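Alginate lyase, family PL7 (Zobellia galactanivorans, PDB 4BE3) cleaves alginate as an exolytic family PL7 polysaccharide lyase, probably acting on poly(beta-D-mannuronate). Local coordinates at residues D33-Y37 against V48-P52; G115-E119 against N143-N148; S135-N139 against M198-F202; S155-W159 against H207-F212; F221-I227 against R240-E244. All blocks are in the same frame, centred on the assembly; numbering follows the deposited sequence.

Contact 1: residues D33-Y37 against V48-P52; sequences DDFFY and VFKTP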
# COMPACT_ATOMS: atom_id res chain seq x y z
N ASP A 33 -20.51 -22.90 7.38
CA ASP A 33 -21.84 -23.11 6.86
C ASP A 33 -22.78 -21.95 7.29
O ASP A 33 -22.69 -21.42 8.45
CB ASP A 33 -22.47 -24.35 7.54
CG ASP A 33 -21.84 -25.67 7.06
OD1 ASP A 33 -21.08 -25.71 6.13
OD2 ASP A 33 -22.24 -26.68 7.64
N ASP A 34 -23.68 -21.63 6.37
CA ASP A 34 -24.66 -20.49 6.58
C ASP A 34 -24.07 -19.09 6.63
O ASP A 34 -24.86 -18.17 6.89
CB ASP A 34 -25.41 -20.64 7.90
CG ASP A 34 -26.40 -21.80 7.88
OD1 ASP A 34 -26.67 -22.40 6.77
OD2 ASP A 34 -26.84 -22.08 9.03
N PHE A 35 -22.75 -18.91 6.46
CA PHE A 35 -22.20 -17.53 6.46
C PHE A 35 -21.29 -17.36 5.28
O PHE A 35 -21.37 -16.37 4.58
CB PHE A 35 -21.41 -17.24 7.72
CG PHE A 35 -22.32 -17.27 8.97
CD1 PHE A 35 -23.18 -16.23 9.25
CD2 PHE A 35 -22.29 -18.38 9.81
CE1 PHE A 35 -24.03 -16.30 10.39
CE2 PHE A 35 -23.13 -18.46 10.93
CZ PHE A 35 -23.99 -17.44 11.22
N PHE A 36 -20.32 -18.28 5.11
CA PHE A 36 -19.19 -17.93 4.20
C PHE A 36 -18.76 -19.23 3.58
O PHE A 36 -18.19 -20.09 4.30
CB PHE A 36 -18.02 -17.33 4.95
CG PHE A 36 -16.77 -17.05 4.06
CD1 PHE A 36 -16.82 -16.22 2.89
CD2 PHE A 36 -15.54 -17.67 4.41
CE1 PHE A 36 -15.64 -15.97 2.15
CE2 PHE A 36 -14.38 -17.41 3.67
CZ PHE A 36 -14.45 -16.65 2.54
N TYR A 37 -19.17 -19.46 2.34
CA TYR A 37 -19.04 -20.86 1.80
C TYR A 37 -19.16 -20.77 0.30
O TYR A 37 -19.40 -19.73 -0.25
CB TYR A 37 -20.08 -21.85 2.30
CG TYR A 37 -21.52 -21.36 2.15
CD1 TYR A 37 -22.10 -20.59 3.19
CD2 TYR A 37 -22.29 -21.65 1.02
CE1 TYR A 37 -23.44 -20.15 3.08
CE2 TYR A 37 -23.62 -21.25 0.93
CZ TYR A 37 -24.17 -20.50 1.94
OH TYR A 37 -25.52 -20.07 1.79
N VAL A 48 -20.23 -17.40 -1.36
CA VAL A 48 -21.47 -16.87 -0.82
C VAL A 48 -21.14 -16.15 0.43
O VAL A 48 -20.47 -16.71 1.29
CB VAL A 48 -22.45 -18.01 -0.51
CG1 VAL A 48 -23.77 -17.53 0.17
CG2 VAL A 48 -22.86 -18.79 -1.76
N PHE A 49 -21.74 -14.94 0.65
CA PHE A 49 -21.68 -14.34 1.91
C PHE A 49 -23.16 -14.20 2.36
O PHE A 49 -23.99 -13.60 1.56
CB PHE A 49 -21.16 -12.88 1.77
CG PHE A 49 -19.69 -12.85 1.30
CD1 PHE A 49 -19.39 -12.98 -0.05
CD2 PHE A 49 -18.66 -12.68 2.26
CE1 PHE A 49 -18.01 -13.03 -0.50
CE2 PHE A 49 -17.31 -12.66 1.84
CZ PHE A 49 -17.02 -12.80 0.47
N LYS A 50 -23.47 -14.74 3.53
CA LYS A 50 -24.88 -14.74 3.94
C LYS A 50 -24.87 -14.23 5.36
O LYS A 50 -23.94 -14.55 6.17
CB LYS A 50 -25.38 -16.13 3.82
CG LYS A 50 -26.94 -16.23 4.17
CD LYS A 50 -27.36 -17.71 4.13
CE LYS A 50 -28.89 -17.72 4.30
NZ LYS A 50 -29.43 -19.10 4.07
N THR A 51 -25.82 -13.35 5.69
CA THR A 51 -25.83 -12.83 7.05
C THR A 51 -27.29 -12.47 7.47
O THR A 51 -28.04 -11.94 6.65
CB THR A 51 -24.93 -11.56 7.13
OG1 THR A 51 -24.95 -11.00 8.44
CG2 THR A 51 -25.44 -10.40 6.16
N PRO A 52 -27.61 -12.64 8.73
CA PRO A 52 -29.02 -12.30 9.09
C PRO A 52 -29.14 -10.81 9.33
O PRO A 52 -28.12 -10.07 9.34
CB PRO A 52 -29.15 -13.09 10.47
CG PRO A 52 -27.73 -12.93 11.07
CD PRO A 52 -26.86 -13.18 9.88
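Tyr37 and Val48 form a hydrogen-bonded antiparallel pair in which both amides are satisfied: Tyr37 N gives to Val48 O at 3.2 Å, and Val48 N returns to Tyr37 O at 2.7 Å, nearly straight at 171°. Two residues back, Phe35 O accepts a hydrogen bond from Lys50 N at 2.9 Å and also meets Phe49 CA at 3.4 Å. This is the open end of the beta hairpin 36-41/44-52, at the margin of the seven-stranded antiparallel sheet of the PL7 sandwich. Phe49, in the non-hydrogen-bonded pair with Phe36, turns its own backbone to Val298 on strand 295-306. Lys50 O is taken up by Thr66 OG1, and Asp34 O by Tyr290 OH. The Lys50 side chain is fully extended and makes cation-pi contacts with Tyr290 and Tyr295. Tyr37 lays a ring face over Val48, whose CB sits 3.9 Å from the Tyr37 ring centroid; on the opposite face of the sheet, Phe36 CE1 meets Phe49 CE2 at 3.7 Å with the ring planes at 46°.

Contact 2: residues G115-E119 against N143-N148; sequences GHENE and NTKGDN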
# COMPACT_ATOMS: atom_id res chain seq x y z
N GLY A 115 -9.38 7.90 12.89
CA GLY A 115 -10.20 9.14 12.90
C GLY A 115 -11.66 8.74 13.15
O GLY A 115 -11.95 7.94 14.04
N HIS A 116 -12.55 9.32 12.36
CA HIS A 116 -13.97 9.00 12.49
C HIS A 116 -14.36 7.62 12.04
O HIS A 116 -15.45 7.18 12.34
CB HIS A 116 -14.74 10.03 11.68
CG HIS A 116 -14.74 11.41 12.27
ND1 HIS A 116 -14.76 11.65 13.62
CD2 HIS A 116 -14.73 12.64 11.63
CE1 HIS A 116 -14.84 12.98 13.82
NE2 HIS A 116 -14.82 13.60 12.60
N GLU A 117 -13.45 6.91 11.32
CA GLU A 117 -13.76 5.56 10.83
C GLU A 117 -15.02 5.62 9.91
O GLU A 117 -15.82 4.69 9.92
CB GLU A 117 -13.90 4.47 11.91
CG GLU A 117 -12.58 4.47 12.73
CD GLU A 117 -12.55 3.51 13.90
OE1 GLU A 117 -12.94 2.37 13.80
OE2 GLU A 117 -12.12 3.95 14.98
N ASN A 118 -15.13 6.68 9.08
CA ASN A 118 -16.30 6.71 8.14
C ASN A 118 -15.95 6.00 6.82
O ASN A 118 -14.77 5.59 6.65
CB ASN A 118 -16.59 8.16 7.86
CG ASN A 118 -17.23 8.90 9.08
OD1 ASN A 118 -17.56 8.24 10.09
ND2 ASN A 118 -17.46 10.21 8.96
N GLU A 119 -16.86 5.95 5.84
CA GLU A 119 -16.54 5.31 4.53
C GLU A 119 -16.58 6.25 3.41
O GLU A 119 -17.64 6.77 3.02
CB GLU A 119 -17.66 4.26 4.27
CG GLU A 119 -17.54 3.01 5.20
CD GLU A 119 -18.43 2.99 6.42
OE1 GLU A 119 -19.53 3.68 6.51
OE2 GLU A 119 -17.95 2.41 7.40
N ASN A 143 -16.05 13.12 5.62
CA ASN A 143 -15.15 13.02 6.76
C ASN A 143 -15.32 14.28 7.65
O ASN A 143 -14.65 15.30 7.42
CB ASN A 143 -13.70 12.94 6.21
CG ASN A 143 -12.73 12.43 7.31
OD1 ASN A 143 -11.48 12.37 7.12
ND2 ASN A 143 -13.28 11.97 8.38
N THR A 144 -16.32 14.20 8.53
CA THR A 144 -16.89 15.39 9.18
C THR A 144 -15.81 16.23 9.86
O THR A 144 -14.92 15.67 10.50
CB THR A 144 -17.83 14.89 10.29
OG1 THR A 144 -18.61 13.82 9.77
CG2 THR A 144 -18.84 16.05 10.77
N LYS A 145 -15.87 17.53 9.66
CA LYS A 145 -14.95 18.48 10.40
C LYS A 145 -15.54 18.53 11.76
O LYS A 145 -16.66 18.89 11.92
CB LYS A 145 -14.96 19.82 9.68
CG LYS A 145 -13.96 20.86 10.25
CD LYS A 145 -14.37 22.18 9.61
CE LYS A 145 -13.88 23.38 10.43
NZ LYS A 145 -12.40 23.41 10.28
N GLY A 146 -14.79 18.16 12.80
CA GLY A 146 -15.41 18.22 14.14
C GLY A 146 -16.23 16.99 14.51
O GLY A 146 -15.89 15.91 14.14
N ASP A 147 -17.35 17.17 15.16
CA ASP A 147 -18.08 16.10 15.79
C ASP A 147 -18.78 15.27 14.71
O ASP A 147 -19.71 15.73 13.99
CB ASP A 147 -19.15 16.75 16.67
CG ASP A 147 -20.16 15.80 17.27
OD1 ASP A 147 -19.97 14.55 17.34
OD2 ASP A 147 -21.22 16.36 17.70
N ASN A 148 -18.43 14.03 14.72
CA ASN A 148 -18.98 13.07 13.72
C ASN A 148 -20.46 12.75 13.95
O ASN A 148 -21.06 12.08 13.10
CB ASN A 148 -18.17 11.77 13.81
CG ASN A 148 -18.24 10.95 12.46
OD1 ASN A 148 -18.19 9.72 12.47
ND2 ASN A 148 -18.26 11.66 11.34
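His116 lays one face of its imidazole over the Asn148 side chain, with Asn148 CB 3.6 Å from the His116 ring centroid, a CH-pi contact close to the ring normal. Carbonyl oxygens of 143-148 lie around the rim of the same ring. His116 NE2 gives a weak hydrogen bond to Thr144 O at 3.0 Å, bent to 128°, and lies equally close, 3.0 Å, to Gly146 O. The chain curls round the tip of the histidine; Gly146 suits this path, since its backbone angles would jam a CB against the preceding carbonyl. These are two connecting loops of the curved ten-stranded antiparallel sheet in the beta jelly roll: 115-119 links strands 104-112 and 121-126, while the loop at 143-148 follows strand 133-141. Asn118 reaches in beside the histidine, its side chain near those of Thr144 and Asn148. Thr144 O has a second donor in Arg245 NH1, which ties this loop to the next one. The other flank leads toward the meso-tartrate pocket, probably part of the substrate-binding side: Glu119 OE2 is hydrogen-bonded to ND1 of His111, a residue of that pocket, and the Asn118 side chain lies about 10 Å from the ligand.

Contact 3: residues S135-N139 against M198-F202; sequences SVFWN and MYLTF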
# COMPACT_ATOMS: atom_id res chain seq x y z
N SER A 135 -32.23 -1.62 -7.00
CA SER A 135 -31.43 -0.51 -7.44
C SER A 135 -30.01 -0.79 -6.88
O SER A 135 -29.81 -1.40 -5.83
CB SER A 135 -31.90 0.79 -6.76
OG SER A 135 -33.26 1.12 -7.17
N VAL A 136 -29.08 -0.26 -7.63
CA VAL A 136 -27.63 -0.22 -7.15
C VAL A 136 -27.28 1.23 -7.05
O VAL A 136 -27.57 2.05 -7.98
CB VAL A 136 -26.72 -0.86 -8.21
CG1 VAL A 136 -25.20 -0.64 -7.78
CG2 VAL A 136 -26.97 -2.41 -8.21
N PHE A 137 -26.73 1.66 -5.90
CA PHE A 137 -26.38 3.04 -5.79
C PHE A 137 -25.15 3.11 -4.87
O PHE A 137 -24.81 2.07 -4.24
CB PHE A 137 -27.48 3.92 -5.11
CG PHE A 137 -28.05 3.35 -3.84
CD1 PHE A 137 -27.44 3.69 -2.58
CD2 PHE A 137 -29.30 2.65 -3.89
CE1 PHE A 137 -28.01 3.28 -1.31
CE2 PHE A 137 -29.85 2.18 -2.62
CZ PHE A 137 -29.23 2.53 -1.41
N TRP A 138 -24.45 4.22 -4.84
CA TRP A 138 -23.28 4.25 -3.93
C TRP A 138 -23.30 5.50 -3.10
O TRP A 138 -23.73 6.54 -3.59
CB TRP A 138 -21.97 4.12 -4.74
CG TRP A 138 -21.70 5.30 -5.61
CD1 TRP A 138 -22.18 5.47 -6.92
CD2 TRP A 138 -20.84 6.46 -5.32
NE1 TRP A 138 -21.65 6.61 -7.46
CE2 TRP A 138 -20.85 7.26 -6.54
CE3 TRP A 138 -20.06 6.85 -4.19
CZ2 TRP A 138 -20.13 8.47 -6.67
CZ3 TRP A 138 -19.33 8.07 -4.34
CH2 TRP A 138 -19.38 8.84 -5.53
N ASN A 139 -22.82 5.42 -1.86
CA ASN A 139 -22.92 6.58 -0.94
C ASN A 139 -21.47 7.04 -0.59
O ASN A 139 -20.58 6.16 -0.43
CB ASN A 139 -23.46 6.11 0.40
CG ASN A 139 -24.98 5.96 0.34
OD1 ASN A 139 -25.52 5.87 -0.76
ND2 ASN A 139 -25.66 5.88 1.56
N MET A 198 -11.04 8.81 -6.75
CA MET A 198 -11.72 7.55 -6.80
C MET A 198 -12.50 7.54 -8.14
O MET A 198 -13.37 8.41 -8.34
CB MET A 198 -12.76 7.49 -5.60
CG MET A 198 -13.60 6.19 -5.71
SD MET A 198 -14.43 5.97 -4.08
CE MET A 198 -15.64 7.40 -4.04
N TYR A 199 -12.19 6.60 -9.01
CA TYR A 199 -12.84 6.42 -10.28
C TYR A 199 -13.66 5.12 -10.15
O TYR A 199 -13.12 3.98 -9.91
CB TYR A 199 -11.76 6.18 -11.38
CG TYR A 199 -10.86 7.36 -11.52
CD1 TYR A 199 -11.26 8.48 -12.27
CD2 TYR A 199 -9.62 7.37 -10.89
CE1 TYR A 199 -10.43 9.64 -12.43
CE2 TYR A 199 -8.75 8.50 -11.02
CZ TYR A 199 -9.18 9.61 -11.80
OH TYR A 199 -8.39 10.68 -11.89
N LEU A 200 -15.00 5.20 -10.32
CA LEU A 200 -15.86 4.05 -10.23
C LEU A 200 -16.36 3.62 -11.57
O LEU A 200 -16.60 4.51 -12.44
CB LEU A 200 -17.12 4.43 -9.33
CG LEU A 200 -16.71 5.04 -8.00
CD1 LEU A 200 -18.14 5.38 -7.29
CD2 LEU A 200 -15.98 3.98 -7.16
N THR A 201 -16.46 2.28 -11.72
CA THR A 201 -17.10 1.80 -12.98
C THR A 201 -18.06 0.76 -12.56
O THR A 201 -17.68 -0.24 -11.88
CB THR A 201 -16.05 1.19 -13.93
OG1 THR A 201 -15.02 2.19 -14.13
CG2 THR A 201 -16.65 0.79 -15.36
N PHE A 202 -19.26 0.80 -13.13
CA PHE A 202 -20.26 -0.24 -12.87
C PHE A 202 -20.81 -0.81 -14.17
O PHE A 202 -21.08 -0.01 -15.07
CB PHE A 202 -21.50 0.44 -12.17
CG PHE A 202 -21.18 0.90 -10.79
CD1 PHE A 202 -21.36 -0.01 -9.72
CD2 PHE A 202 -20.76 2.21 -10.59
CE1 PHE A 202 -21.17 0.41 -8.40
CE2 PHE A 202 -20.55 2.68 -9.26
CZ PHE A 202 -20.73 1.74 -8.18
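Trp138 is the main bump on strand 135-139, and it settles on Leu200 between Met198 and Phe202. Leu200 CD1 presses against the flat of the indole, 3.5 Å from the centroid of the five-membered ring of Trp138 and only 18° off its normal. At one end of the indole Trp138 CZ3 meets Met198 CE at 3.8 Å; at the other, Trp138 CD1 meets Phe202 CE2 at 4.0 Å, the two rings near parallel but slid so far that they barely overlap. Val136 fills in beside Phe202, Val136 CG1 to Phe202 CE1 being 4.2 Å. The strand axes run antiparallel at 174° and pass 10.4 Å apart, so side chains alone bridge the gap: this is face-to-face packing in the core of a beta sandwich, the jelly roll of PL7 lyases. Strand 133-141 lies between 121-126 and 153-157 in one sheet, strand 197-203 between 187-194 and 210-215 in the other, and Ile121, Ile191 and Phe212 from these neighbours pack against the same group.

Contact 4: residues S155-W159 against H207-F212; sequences STAVW and HKTIKF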
# COMPACT_ATOMS: atom_id res chain seq x y z
N SER A 155 -25.97 10.02 -1.54
CA SER A 155 -26.20 8.82 -2.28
C SER A 155 -26.38 9.08 -3.77
O SER A 155 -27.14 10.00 -4.18
CB SER A 155 -27.55 8.15 -1.72
OG SER A 155 -27.68 6.90 -2.34
N THR A 156 -25.77 8.29 -4.62
CA THR A 156 -25.79 8.52 -6.07
C THR A 156 -26.25 7.28 -6.76
O THR A 156 -25.63 6.16 -6.58
CB THR A 156 -24.36 8.84 -6.55
OG1 THR A 156 -23.97 10.12 -6.02
CG2 THR A 156 -24.30 8.99 -8.10
N ALA A 157 -27.31 7.33 -7.56
CA ALA A 157 -27.79 6.16 -8.24
C ALA A 157 -26.93 5.61 -9.36
O ALA A 157 -26.24 6.44 -10.08
CB ALA A 157 -29.16 6.49 -8.86
N VAL A 158 -26.81 4.29 -9.43
CA VAL A 158 -26.14 3.68 -10.59
C VAL A 158 -27.21 3.18 -11.57
O VAL A 158 -27.34 3.73 -12.75
CB VAL A 158 -25.22 2.45 -10.14
CG1 VAL A 158 -24.55 1.89 -11.40
CG2 VAL A 158 -24.19 3.09 -9.17
N TRP A 159 -27.97 2.16 -11.18
CA TRP A 159 -29.14 1.66 -12.02
C TRP A 159 -30.28 1.70 -11.02
O TRP A 159 -30.20 1.16 -9.90
CB TRP A 159 -28.95 0.21 -12.38
CG TRP A 159 -27.70 0.08 -13.27
CD1 TRP A 159 -27.49 0.62 -14.54
CD2 TRP A 159 -26.57 -0.72 -12.97
NE1 TRP A 159 -26.23 0.21 -15.05
CE2 TRP A 159 -25.64 -0.63 -14.11
CE3 TRP A 159 -26.22 -1.50 -11.82
CZ2 TRP A 159 -24.39 -1.24 -14.11
CZ3 TRP A 159 -24.93 -2.17 -11.85
CH2 TRP A 159 -24.04 -2.02 -12.99
N HIS A 207 -27.22 -3.50 -19.57
CA HIS A 207 -27.35 -2.23 -18.95
C HIS A 207 -26.21 -1.35 -19.28
O HIS A 207 -25.17 -1.80 -19.73
CB HIS A 207 -27.35 -2.36 -17.39
CG HIS A 207 -28.45 -3.30 -16.91
ND1 HIS A 207 -29.70 -2.88 -16.69
CD2 HIS A 207 -28.46 -4.68 -16.68
CE1 HIS A 207 -30.47 -3.95 -16.28
NE2 HIS A 207 -29.70 -5.03 -16.29
N LYS A 208 -26.42 -0.05 -19.12
CA LYS A 208 -25.38 0.91 -19.46
C LYS A 208 -24.23 0.81 -18.45
O LYS A 208 -24.43 0.58 -17.27
CB LYS A 208 -25.85 2.35 -19.30
CG LYS A 208 -27.01 2.78 -20.23
CD LYS A 208 -26.69 2.71 -21.73
CE LYS A 208 -27.90 3.16 -22.58
NZ LYS A 208 -27.39 3.69 -23.87
N THR A 209 -23.02 0.93 -18.95
CA THR A 209 -21.85 1.00 -17.98
C THR A 209 -21.81 2.42 -17.47
O THR A 209 -21.86 3.41 -18.26
CB THR A 209 -20.57 0.72 -18.81
OG1 THR A 209 -20.57 -0.65 -19.14
CG2 THR A 209 -19.34 1.00 -17.94
N ILE A 210 -21.69 2.59 -16.19
CA ILE A 210 -21.82 3.90 -15.62
C ILE A 210 -20.54 4.23 -14.84
O ILE A 210 -20.06 3.33 -14.10
CB ILE A 210 -22.88 3.90 -14.52
CG1 ILE A 210 -24.24 3.25 -14.95
CG2 ILE A 210 -23.13 5.36 -14.07
CD1 ILE A 210 -24.86 4.00 -16.03
N LYS A 211 -19.99 5.41 -15.05
CA LYS A 211 -18.68 5.75 -14.39
C LYS A 211 -18.84 6.96 -13.53
O LYS A 211 -19.68 7.89 -13.90
CB LYS A 211 -17.69 6.09 -15.52
CG LYS A 211 -17.23 4.79 -16.27
CD LYS A 211 -16.11 5.14 -17.27
CE LYS A 211 -15.93 3.83 -18.07
NZ LYS A 211 -14.87 3.87 -19.11
N PHE A 212 -18.03 7.13 -12.48
CA PHE A 212 -18.11 8.33 -11.64
C PHE A 212 -16.64 8.71 -11.27
O PHE A 212 -15.81 7.80 -11.14
CB PHE A 212 -18.80 8.08 -10.29
CG PHE A 212 -20.25 7.65 -10.48
CD1 PHE A 212 -21.24 8.61 -10.61
CD2 PHE A 212 -20.55 6.32 -10.64
CE1 PHE A 212 -22.60 8.19 -10.84
CE2 PHE A 212 -21.92 5.88 -10.90
CZ PHE A 212 -22.92 6.89 -10.95
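The margin of the jelly-roll sandwich is sealed here, where strand 153-157 of the curved sheet faces strand 210-215, the outermost strand of the seven-stranded sheet. The chain turns a corner at Val158, and Val158 and Trp159 together face Val136 in a classic beta bulge; the side chains of both reach 207-212. Trp159 carries the polar link: its NE1 donates to Lys208 O at 2.9 Å and 155°. The same indole nitrogen, Trp159 NE1, is packed against Ile210 CG1 at 3.6 Å and His207 CB at 3.7 Å, while the His207 ring turns its edge toward the Trp159 face, centroid to centroid 5.3 Å from the five-membered ring. His207 NE2 is hydrogen-bonded to Glu185 OE2. At the corner, Val158 CG1 touches Ile210 CG1 at 3.8 Å. Phe212 then fits in under the bend, Phe212 CE1 lying 3.3 Å from Thr156 CG2, Phe212 CZ 3.5 Å from Ala157 O and Phe212 CE2 4.0 Å from Val158 CG2; its ring also meets Trp138 edge-to-face. The contact is thus a largely apolar seam with one hydrogen bond across it, and since the acceptor is the Lys208 carbonyl, that bond does not depend on the lysine side chain, which runs off in another direction.

Contact 5: residues F221-I227 against R240-E244; sequences FTKKSDI and RDGIE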
# COMPACT_ATOMS: atom_id res chain seq x y z
N PHE A 221 -17.72 19.79 0.20
CA PHE A 221 -18.78 19.99 1.20
C PHE A 221 -18.29 20.79 2.41
O PHE A 221 -18.56 20.36 3.54
CB PHE A 221 -19.40 18.60 1.64
CG PHE A 221 -19.96 17.82 0.48
CD1 PHE A 221 -20.93 18.40 -0.40
CD2 PHE A 221 -19.54 16.54 0.23
CE1 PHE A 221 -21.47 17.68 -1.46
CE2 PHE A 221 -20.10 15.77 -0.83
CZ PHE A 221 -21.03 16.33 -1.69
N THR A 222 -17.59 21.90 2.18
CA THR A 222 -16.83 22.52 3.31
C THR A 222 -17.69 23.58 4.01
O THR A 222 -17.27 24.09 5.04
CB THR A 222 -15.51 23.12 2.84
OG1 THR A 222 -15.83 24.13 1.88
CG2 THR A 222 -14.70 22.06 2.02
N LYS A 223 -18.88 23.90 3.47
CA LYS A 223 -19.82 24.78 4.23
C LYS A 223 -21.26 24.46 4.09
O LYS A 223 -21.66 23.67 3.17
CB LYS A 223 -19.60 26.24 3.91
CG LYS A 223 -19.17 26.55 2.51
CD LYS A 223 -17.84 27.33 2.64
CE LYS A 223 -17.68 28.41 1.57
NZ LYS A 223 -18.63 27.98 0.47
N LYS A 224 -22.08 25.07 4.95
CA LYS A 224 -23.51 24.68 4.99
C LYS A 224 -24.20 24.83 3.65
O LYS A 224 -25.01 23.96 3.28
CB LYS A 224 -24.27 25.44 6.06
CG LYS A 224 -23.79 25.07 7.45
CD LYS A 224 -24.65 23.97 8.05
CE LYS A 224 -24.00 23.49 9.35
NZ LYS A 224 -23.64 24.69 10.16
N SER A 225 -23.82 25.85 2.88
CA SER A 225 -24.45 26.12 1.58
C SER A 225 -24.06 25.12 0.47
O SER A 225 -24.60 25.14 -0.65
CB SER A 225 -24.18 27.54 1.15
OG SER A 225 -22.82 27.77 1.24
N ASP A 226 -23.08 24.27 0.79
CA ASP A 226 -22.73 23.13 -0.05
C ASP A 226 -23.42 21.80 0.28
O ASP A 226 -23.30 20.86 -0.49
CB ASP A 226 -21.22 22.85 0.03
CG ASP A 226 -20.36 23.96 -0.55
OD1 ASP A 226 -20.66 24.47 -1.64
OD2 ASP A 226 -19.35 24.32 0.11
N ILE A 227 -24.16 21.69 1.38
CA ILE A 227 -24.82 20.40 1.64
C ILE A 227 -25.86 20.13 0.57
O ILE A 227 -26.75 20.98 0.34
CB ILE A 227 -25.44 20.44 3.04
CG1 ILE A 227 -24.38 20.77 4.09
CG2 ILE A 227 -26.34 19.19 3.32
CD1 ILE A 227 -24.90 20.77 5.52
N ARG A 240 -29.05 16.42 10.65
CA ARG A 240 -27.58 16.19 10.30
C ARG A 240 -27.21 17.22 9.28
O ARG A 240 -27.66 17.23 8.15
CB ARG A 240 -27.25 14.86 9.68
CG ARG A 240 -27.52 13.70 10.52
CD ARG A 240 -26.56 13.45 11.69
NE ARG A 240 -27.01 12.15 12.29
CZ ARG A 240 -26.64 10.94 11.82
NH1 ARG A 240 -25.81 10.81 10.73
NH2 ARG A 240 -27.10 9.85 12.41
N ASP A 241 -26.36 18.10 9.73
CA ASP A 241 -26.00 19.26 8.99
C ASP A 241 -24.47 19.46 9.14
O ASP A 241 -24.00 20.59 9.14
CB ASP A 241 -26.74 20.43 9.60
CG ASP A 241 -26.23 20.79 10.98
OD1 ASP A 241 -25.83 19.92 11.81
OD2 ASP A 241 -26.24 22.00 11.21
N GLY A 242 -23.69 18.34 9.26
CA GLY A 242 -22.23 18.55 9.32
C GLY A 242 -21.63 19.09 8.05
O GLY A 242 -22.22 18.95 6.95
N ILE A 243 -20.45 19.63 8.19
CA ILE A 243 -19.62 20.02 7.08
C ILE A 243 -18.38 19.11 7.09
O ILE A 243 -18.01 18.50 8.14
CB ILE A 243 -19.30 21.53 7.08
CG1 ILE A 243 -18.58 21.92 8.39
CG2 ILE A 243 -20.63 22.31 6.80
CD1 ILE A 243 -17.76 23.17 8.27
N GLU A 244 -17.71 19.06 5.95
CA GLU A 244 -16.57 18.14 5.81
C GLU A 244 -15.26 18.89 5.90
O GLU A 244 -15.14 20.07 5.47
CB GLU A 244 -16.67 17.42 4.43
CG GLU A 244 -15.50 16.43 4.23
CD GLU A 244 -15.77 15.53 3.02
OE1 GLU A 244 -16.21 16.09 2.00
OE2 GLU A 244 -15.44 14.30 3.09
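Two loops either side of helix 229-234 meet here at the periphery of the jelly roll, the first carrying a short 3-10 turn at 224-226. Ile243, with chi1 p and chi2 t, points into the first loop: its CD1 lies 3.4 Å from Thr222 O, and Ile243 CG2 packs 3.5 Å from Lys223 C and 3.6 Å from Lys224 N. Ile227 takes the m, t rotamer and brings its CD1 to 3.5 Å from Gly242 O. Lys224 bends out of the wells at chi2 (-94°), which folds its chain over Asp241, chi1 p; the salt bridge from Lys224 NZ to Asp241 OD2 is long at 3.9 Å, while Lys224 CE sits just 2.9 Å from Asp241 O, an acceptor buried with no partner. Lys223 is off-rotamer along its whole length and makes a long salt bridge with Asp226 in its own loop. Glu244 is extended through chi1 and chi2, carrying its carboxylate past the edge of the Phe221 ring to Tyr140 OH, Asn143 N and Ser219 OG. Phe221 itself, chi1 m, meets Trp152 edge-to-face. Between the backbones runs one hydrogen bond, Glu244 N to Phe221 O, 2.9 Å long at 166°.

In the fold
Contact 1 comes first in the chain, closing the hairpin 36-41/44-52 before any other contact opens, on the opposite side of the chain's centre from all four others. From residue 115 the pattern interlocks: contact 2 opens, contact 3 starts at 135-139 before 143-148 closes contact 2, and contact 4 starts at 155-159 before 198-202 closes contact 3. So contact 2 crosses contact 3, and contact 3 crosses contact 4, and none nests within another. Contacts 3 and 4, centres about 6 Å apart, bind the two sheets of the sandwich through neighbouring strands in each. Contact 5 closes the loop round helix 229-234 and touches contact 2 through Lys145 N and Ile243 O, 2.8 Å apart, joining the connecting loops.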